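Local atomic coordinates of protein interacting with HSP90 1 (Saccharomyces cerevisiae, PDB entry 4CHH), a protein that takes part in pre-rRNA processing, is required for the NOP58-snoRNA interaction, and belongs to the R2TP complex with RVB1, RVB2 and TAH1. Residues K52-F60 against D104-W113. Sequence-based numbering, arbitrary orientation. Where two conformers were deposited one is given.
Sequences KLQDGRKVF and DKKGQECYVW
Val59 and Phe60 pair in parallel with Tyr111 and Val112, and the axes of strands 58-60 and 109-113 come within 4.7 Å at an angle of 22°. Three backbone hydrogen bonds fix the register: Tyr111 N to Lys58 O, Phe60 N to Tyr111 O (2.8 Å) and Trp113 N to Phe60 O. One step earlier Lys58 N stands 4.4 Å from Glu109 O, and water 3 bridges the two, accepting from the amide and donating to the carbonyl.

On the sheet face of Val59 and Tyr111, the phenol reaches back to the loop before strand 58-60. Tyr111 OH accepts from Gln54 N (3.0 Å) in an almost straight bond, 174° at the hydrogen, and donates to Glu109 OE1 at 2.6 Å. Leu53 CD2 sits over one face of the Tyr111 ring, 3.7 Å from its centroid, in a CH-pi contact, while Gln54 O lies in plane at the edge. A phenylalanine in place of Tyr111 would probably leave Gln54 N and Glu109 OE1 without their shared partner.

Arg57, bent at chi2 (-70°), brings CD to 3.1 Å from Glu109 O, and its NE donates to Gln54 OE1. Val59 CG1 meets the Trp113 ring edge at CZ3 (3.5 Å); on the other face Phe60 CB packs against Val112 CG2.

Since strand 29-47 flanks 58-66 and strand 95-103 flanks 109-118, both antiparallel, this is the parallel junction within the mixed sheet of the PIH1 N-terminal domain.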
loop_
_atom_site.group_PDB
_atom_site.type_symbol
_atom_site.label_atom_id
_atom_site.label_comp_id
_atom_site.label_asym_id
_atom_site.label_seq_id
_atom_site.Cartn_x
_atom_site.Cartn_y
_atom_site.Cartn_z
ATOM N N LYS A 52 -19.785 0.621 7.124
ATOM C CA LYS A 52 -20.045 2.057 7.050
ATOM C C LYS A 52 -18.800 2.894 7.337
ATOM O O LYS A 52 -18.118 2.704 8.348
ATOM C CB LYS A 52 -21.160 2.471 8.024
ATOM C CG LYS A 52 -22.468 1.706 7.852
ATOM C CD LYS A 52 -23.420 2.050 8.990
ATOM C CE LYS A 52 -24.480 1.003 9.204
ATOM N NZ LYS A 52 -25.295 1.288 10.415
ATOM N N LEU A 53 -18.517 3.812 6.424
ATOM C CA LEU A 53 -17.452 4.815 6.528
ATOM C C LEU A 53 -18.083 6.169 6.239
ATOM O O LEU A 53 -19.113 6.218 5.563
ATOM C CB LEU A 53 -16.269 4.530 5.584
ATOM C CG LEU A 53 -15.404 3.257 5.832
ATOM C CD1 LEU A 53 -14.224 3.218 4.848
ATOM C CD2 LEU A 53 -14.872 3.188 7.277
ATOM N N GLN A 54 -17.529 7.237 6.804
ATOM C CA GLN A 54 -18.011 8.605 6.567
ATOM C C GLN A 54 -17.269 9.234 5.381
ATOM O O GLN A 54 -16.049 9.373 5.440
ATOM C CB GLN A 54 -17.809 9.479 7.829
ATOM C CG GLN A 54 -18.495 8.951 9.074
ATOM C CD GLN A 54 -18.315 9.881 10.245
ATOM O OE1 GLN A 54 -17.194 10.224 10.644
ATOM N NE2 GLN A 54 -19.422 10.304 10.825
ATOM N N ASP A 55 -17.995 9.635 4.317
ATOM C CA ASP A 55 -17.397 10.319 3.160
ATOM C C ASP A 55 -16.702 11.621 3.572
ATOM O O ASP A 55 -17.150 12.300 4.507
ATOM C CB ASP A 55 -18.469 10.646 2.105
ATOM C CG ASP A 55 -19.236 9.451 1.573
ATOM O OD1 ASP A 55 -18.773 8.302 1.777
ATOM O OD2 ASP A 55 -20.294 9.662 0.944
ATOM N N GLY A 56 -15.594 11.920 2.905
ATOM C CA GLY A 56 -14.849 13.151 3.136
ATOM C C GLY A 56 -13.797 13.082 4.224
ATOM O O GLY A 56 -13.036 14.032 4.399
ATOM N N ARG A 57 -13.716 11.961 4.938
ATOM C CA ARG A 57 -12.712 11.811 5.980
ATOM C C ARG A 57 -11.331 11.569 5.383
ATOM O O ARG A 57 -11.217 11.024 4.280
ATOM C CB ARG A 57 -13.072 10.679 6.955
ATOM C CG ARG A 57 -14.401 10.900 7.692
ATOM C CD ARG A 57 -14.325 12.015 8.707
ATOM N NE ARG A 57 -15.619 12.300 9.316
ATOM C CZ ARG A 57 -16.370 13.349 9.005
ATOM N NH1 ARG A 57 -15.971 14.209 8.072
ATOM N NH2 ARG A 57 -17.528 13.548 9.620
ATOM N N LYS A 58 -10.299 11.987 6.136
ATOM C CA LYS A 58 -8.888 11.827 5.806
ATOM C C LYS A 58 -8.533 10.366 5.776
ATOM O O LYS A 58 -9.011 9.566 6.584
ATOM C CB LYS A 58 -7.973 12.546 6.822
ATOM C CG LYS A 58 -8.009 14.065 6.797
ATOM C CD LYS A 58 -6.876 14.624 7.669
ATOM C CE LYS A 58 -7.185 16.001 8.221
ATOM N NZ LYS A 58 -6.483 17.081 7.474
ATOM N N VAL A 59 -7.692 10.029 4.842
ATOM C CA VAL A 59 -7.208 8.678 4.650
ATOM C C VAL A 59 -5.690 8.702 4.680
ATOM O O VAL A 59 -5.056 9.587 4.094
ATOM C CB VAL A 59 -7.771 8.031 3.337
ATOM C CG1 VAL A 59 -7.039 6.718 3.013
ATOM C CG2 VAL A 59 -9.268 7.769 3.464
ATOM N N PHE A 60 -5.114 7.717 5.357
ATOM C CA PHE A 60 -3.671 7.524 5.398
ATOM C C PHE A 60 -3.319 6.133 4.960
ATOM O O PHE A 60 -3.930 5.157 5.402
ATOM C CB PHE A 60 -3.087 7.776 6.784
ATOM C CG PHE A 60 -3.234 9.193 7.263
ATOM C CD1 PHE A 60 -4.377 9.597 7.946
ATOM C CD2 PHE A 60 -2.212 10.117 7.076
ATOM C CE1 PHE A 60 -4.515 10.914 8.397
ATOM C CE2 PHE A 60 -2.344 11.435 7.550
ATOM C CZ PHE A 60 -3.498 11.819 8.199
ATOM N N ASP A 104 -8.536 12.470 14.323
ATOM C CA ASP A 104 -7.722 13.690 14.286
ATOM C C ASP A 104 -7.908 14.427 15.648
ATOM O O ASP A 104 -8.611 13.914 16.527
ATOM C CB ASP A 104 -8.040 14.573 13.043
ATOM C CG ASP A 104 -9.341 15.367 13.028
ATOM O OD1 ASP A 104 -10.084 15.336 14.050
ATOM O OD2 ASP A 104 -9.617 16.024 12.006
ATOM N N LYS A 105 -7.324 15.631 15.807
ATOM C CA LYS A 105 -7.390 16.386 17.073
ATOM C C LYS A 105 -8.773 16.997 17.359
ATOM O O LYS A 105 -9.026 17.405 18.493
ATOM C CB LYS A 105 -6.300 17.478 17.111
ATOM C CG LYS A 105 -4.903 16.940 16.795
ATOM C CD LYS A 105 -4.442 15.868 17.768
ATOM C CE LYS A 105 -3.339 15.023 17.206
ATOM N NZ LYS A 105 -2.915 13.972 18.168
ATOM N N LYS A 106 -9.661 17.047 16.369
ATOM C CA LYS A 106 -11.023 17.560 16.553
ATOM C C LYS A 106 -12.026 16.383 16.802
ATOM O O LYS A 106 -13.243 16.596 16.869
ATOM C CB LYS A 106 -11.443 18.403 15.336
ATOM N N GLY A 107 -11.482 15.174 16.956
ATOM C CA GLY A 107 -12.221 13.932 17.182
ATOM C C GLY A 107 -12.821 13.332 15.919
ATOM O O GLY A 107 -13.649 12.418 16.009
ATOM N N GLN A 108 -12.405 13.824 14.721
ATOM C CA GLN A 108 -12.987 13.300 13.486
ATOM C C GLN A 108 -12.253 12.054 13.036
ATOM O O GLN A 108 -11.027 11.980 13.106
ATOM C CB GLN A 108 -13.038 14.348 12.363
ATOM C CG GLN A 108 -13.605 15.727 12.778
ATOM C CD GLN A 108 -14.976 15.687 13.430
ATOM O OE1 GLN A 108 -15.932 15.086 12.922
ATOM N NE2 GLN A 108 -15.101 16.345 14.572
ATOM N N GLU A 109 -13.025 11.059 12.596
ATOM C CA GLU A 109 -12.508 9.776 12.114
ATOM C C GLU A 109 -11.563 9.908 10.922
ATOM O O GLU A 109 -11.821 10.702 10.021
ATOM C CB GLU A 109 -13.675 8.875 11.659
ATOM C CG GLU A 109 -14.539 8.325 12.766
ATOM C CD GLU A 109 -15.590 7.321 12.333
ATOM O OE1 GLU A 109 -15.835 7.162 11.112
ATOM O OE2 GLU A 109 -16.173 6.684 13.237
ATOM N N CYS A 110 -10.491 9.106 10.921
ATOM C CA CYS A 110 -9.603 8.995 9.772
ATOM C C CYS A 110 -9.261 7.506 9.587
ATOM O O CYS A 110 -9.223 6.737 10.553
ATOM C CB CYS A 110 -8.379 9.911 9.843
ATOM S SG CYS A 110 -6.987 9.271 10.801
ATOM N N TYR A 111 -9.147 7.086 8.326
ATOM C CA TYR A 111 -8.967 5.671 7.996
ATOM C C TYR A 111 -7.578 5.387 7.534
ATOM O O TYR A 111 -6.981 6.168 6.804
ATOM C CB TYR A 111 -10.018 5.208 6.981
ATOM C CG TYR A 111 -11.398 5.656 7.398
ATOM C CD1 TYR A 111 -11.954 5.240 8.610
ATOM C CD2 TYR A 111 -12.116 6.561 6.628
ATOM C CE1 TYR A 111 -13.188 5.719 9.037
ATOM C CE2 TYR A 111 -13.380 6.994 7.016
ATOM C CZ TYR A 111 -13.904 6.586 8.229
ATOM O OH TYR A 111 -15.139 7.037 8.597
ATOM N N VAL A 112 -7.029 4.303 8.056
ATOM C CA VAL A 112 -5.639 3.923 7.844
ATOM C C VAL A 112 -5.538 2.506 7.265
ATOM O O VAL A 112 -6.135 1.575 7.794
ATOM C CB VAL A 112 -4.834 4.054 9.178
ATOM C CG1 VAL A 112 -3.365 3.687 8.997
ATOM C CG2 VAL A 112 -4.966 5.455 9.785
ATOM N N TRP A 113 -4.751 2.360 6.194
ATOM C CA TRP A 113 -4.414 1.076 5.572
ATOM C C TRP A 113 -2.922 0.928 5.518
ATOM O O TRP A 113 -2.214 1.925 5.349
ATOM C CB TRP A 113 -4.927 0.997 4.117
ATOM C CG TRP A 113 -6.372 0.705 3.909
ATOM C CD1 TRP A 113 -6.914 -0.510 3.611
ATOM C CD2 TRP A 113 -7.432 1.673 3.737
ATOM N NE1 TRP A 113 -8.254 -0.370 3.314
ATOM C CE2 TRP A 113 -8.598 0.955 3.375
ATOM C CE3 TRP A 113 -7.511 3.072 3.865
ATOM C CZ2 TRP A 113 -9.835 1.582 3.160
ATOM C CZ3 TRP A 113 -8.735 3.702 3.638
ATOM C CH2 TRP A 113 -9.878 2.964 3.277
HETATM O O HOH W 1 -18.235 5.081 10.419
HETATM O O HOH W 2 -16.090 11.733 12.533
HETATM O O HOH W 3 -10.743 12.985 8.850
#